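Local coordinates for protein-glutamine gamma-glutamyltransferase (Pseudomonas aeruginosa PAO1, PDB 6G49) that carries transglutaminase activity in its periplasmic domain, joining protein glutamine side chains to lysines, and is critical for the viability of the bacterium, at residues H287-Y292 / W299-P304. Sequence-based numbering, arbitrary orientation. Where two conformers were deposited one is given.
Sequences HAWVEY and WLSVDP
His287 and Asp303 meet tip to tip where the hairpin of strands 286-294 and 298-302 opens. NE2 of His287 donates to OD2 of Asp303 at 2.8 Å, with an N-H...O angle of 162°. The oxygen lies in the imidazole plane and is approached on its syn side but somewhat out of the carboxylate plane, ring and carboxylate being turned 60° apart. Asp303 sends CG anti to its backbone N (chi1 -176°), beside the CB of Trp289. Its carboxylate is gripped at both oxygens: OD2 also bonds Tyr72 OH, while OD1 accepts from Thr305 N and from a water that links it to Ala288 O.

Beyond this pair the strands run antiparallel, with two backbone bonds each for Val290-Val302 and Tyr292-Leu300. On the face turned to helices 201-214 and 243-256, branched Val290 and Val302 lie side by side in the conformer given. The Tyr292 ring crosses Leu300 obliquely, its CE1 4.0 Å from Leu300 CB, a largely apolar patch on which helix 201-214 rests. On the other face Glu291 extends beyond CG, and that CG rests 3.7 Å from CE3 of Trp299. The buried carboxylate of Glu291 forms salt bridges with Arg74 and Arg164 through OE2 and with Arg262 through OE1; the Trp299 indole makes a cation-pi contact with Arg262.

His287 and Asp303 are, by similarity, two members of the transglutaminase-like Cys-His-Asp triad, and Cys243 approaches the histidine from helix 243-256. The NE2 bond helps to hold the ring's rotation, consistent with an aspartate that orients the histidine for the cysteine nucleophile.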
# COMPACT_ATOMS: atom_id res chain seq x y z
N HIS A 287 5.82 3.92 2.37
CA HIS A 287 5.75 3.07 1.18
C HIS A 287 4.30 3.00 0.70
O HIS A 287 3.39 3.20 1.45
CB HIS A 287 6.32 1.70 1.53
CG HIS A 287 6.69 0.86 0.37
ND1 HIS A 287 7.57 1.33 -0.57
CD2 HIS A 287 6.32 -0.39 0.01
CE1 HIS A 287 7.74 0.37 -1.49
NE2 HIS A 287 6.97 -0.70 -1.17
N ALA A 288 4.18 2.67 -0.57
CA ALA A 288 2.90 2.49 -1.25
C ALA A 288 2.99 1.27 -2.14
O ALA A 288 4.01 1.03 -2.81
CB ALA A 288 2.54 3.70 -2.06
N TRP A 289 1.93 0.44 -2.11
CA TRP A 289 1.84 -0.74 -2.87
C TRP A 289 0.39 -0.90 -3.39
O TRP A 289 -0.38 0.07 -3.37
CB TRP A 289 2.39 -1.96 -2.12
CG TRP A 289 1.70 -2.28 -0.83
CD1 TRP A 289 0.80 -3.28 -0.59
CD2 TRP A 289 1.99 -1.70 0.46
NE1 TRP A 289 0.43 -3.30 0.73
CE2 TRP A 289 1.15 -2.36 1.40
CE3 TRP A 289 2.79 -0.65 0.92
CZ2 TRP A 289 1.15 -2.05 2.77
CZ3 TRP A 289 2.80 -0.37 2.27
CH2 TRP A 289 1.97 -1.04 3.17
N VAL A 290 0.08 -2.10 -3.86
CA VAL A 290 -1.21 -2.35 -4.57
C VAL A 290 -1.89 -3.56 -3.93
O VAL A 290 -1.27 -4.51 -3.49
CB VAL A 290 -0.98 -2.55 -6.07
CG1 VAL A 290 -2.28 -2.91 -6.82
CG2 VAL A 290 -0.35 -1.31 -6.67
N GLU A 291 -3.22 -3.55 -3.98
CA GLU A 291 -4.00 -4.82 -3.85
C GLU A 291 -5.07 -4.82 -4.93
O GLU A 291 -5.63 -3.76 -5.31
CB GLU A 291 -4.53 -5.05 -2.44
CG GLU A 291 -5.49 -4.01 -1.94
CD GLU A 291 -5.87 -4.17 -0.47
OE1 GLU A 291 -6.68 -3.39 0.02
OE2 GLU A 291 -5.31 -5.07 0.17
N TYR A 292 -5.37 -6.02 -5.39
CA TYR A 292 -6.36 -6.22 -6.42
C TYR A 292 -7.28 -7.37 -5.99
O TYR A 292 -6.90 -8.27 -5.22
CB TYR A 292 -5.72 -6.47 -7.78
CG TYR A 292 -4.99 -7.79 -7.93
CD1 TYR A 292 -3.73 -8.01 -7.38
CD2 TYR A 292 -5.63 -8.86 -8.51
CE1 TYR A 292 -3.14 -9.27 -7.44
CE2 TYR A 292 -5.02 -10.11 -8.60
CZ TYR A 292 -3.79 -10.31 -8.06
OH TYR A 292 -3.28 -11.57 -8.22
N TRP A 299 -9.00 -10.21 -2.06
CA TRP A 299 -7.92 -9.20 -2.28
C TRP A 299 -6.56 -9.86 -2.07
O TRP A 299 -6.35 -10.56 -1.07
CB TRP A 299 -8.09 -8.02 -1.35
CG TRP A 299 -9.30 -7.16 -1.58
CD1 TRP A 299 -10.51 -7.25 -0.96
CD2 TRP A 299 -9.43 -6.09 -2.52
NE1 TRP A 299 -11.37 -6.30 -1.46
CE2 TRP A 299 -10.75 -5.59 -2.44
CE3 TRP A 299 -8.55 -5.52 -3.47
CZ2 TRP A 299 -11.16 -4.45 -3.15
CZ3 TRP A 299 -9.00 -4.45 -4.21
CH2 TRP A 299 -10.28 -3.93 -4.07
N LEU A 300 -5.62 -9.58 -2.98
CA LEU A 300 -4.24 -9.98 -2.85
C LEU A 300 -3.35 -8.76 -3.03
O LEU A 300 -3.59 -7.93 -3.92
CB LEU A 300 -3.88 -11.03 -3.91
CG LEU A 300 -4.64 -12.37 -3.79
CD1 LEU A 300 -4.29 -13.24 -4.96
CD2 LEU A 300 -4.36 -13.06 -2.47
N SER A 301 -2.33 -8.64 -2.18
CA SER A 301 -1.43 -7.51 -2.24
C SER A 301 -0.23 -7.84 -3.11
O SER A 301 0.24 -8.97 -3.13
CB SER A 301 -0.94 -7.15 -0.85
OG SER A 301 -2.03 -6.80 -0.02
N VAL A 302 0.26 -6.84 -3.82
CA VAL A 302 1.40 -6.97 -4.70
C VAL A 302 2.20 -5.66 -4.64
O VAL A 302 1.64 -4.59 -4.50
CB VAL A 302 0.97 -7.33 -6.12
CG1 VAL A 302 0.16 -6.23 -6.81
CG2 VAL A 302 2.13 -7.78 -6.97
N ASP A 303 3.52 -5.77 -4.78
CA ASP A 303 4.37 -4.58 -4.66
C ASP A 303 5.26 -4.45 -5.88
O ASP A 303 6.26 -5.13 -5.99
CB ASP A 303 5.23 -4.64 -3.40
CG ASP A 303 6.04 -3.39 -3.22
OD1 ASP A 303 5.97 -2.47 -4.08
OD2 ASP A 303 6.71 -3.32 -2.14
N PRO A 304 4.91 -3.57 -6.84
CA PRO A 304 5.68 -3.43 -8.06
C PRO A 304 7.11 -2.93 -7.81
O PRO A 304 7.98 -3.17 -8.65
CB PRO A 304 4.88 -2.44 -8.93
CG PRO A 304 4.00 -1.73 -7.95
CD PRO A 304 3.70 -2.74 -6.86
O HOH W 1 4.99 -0.12 -4.97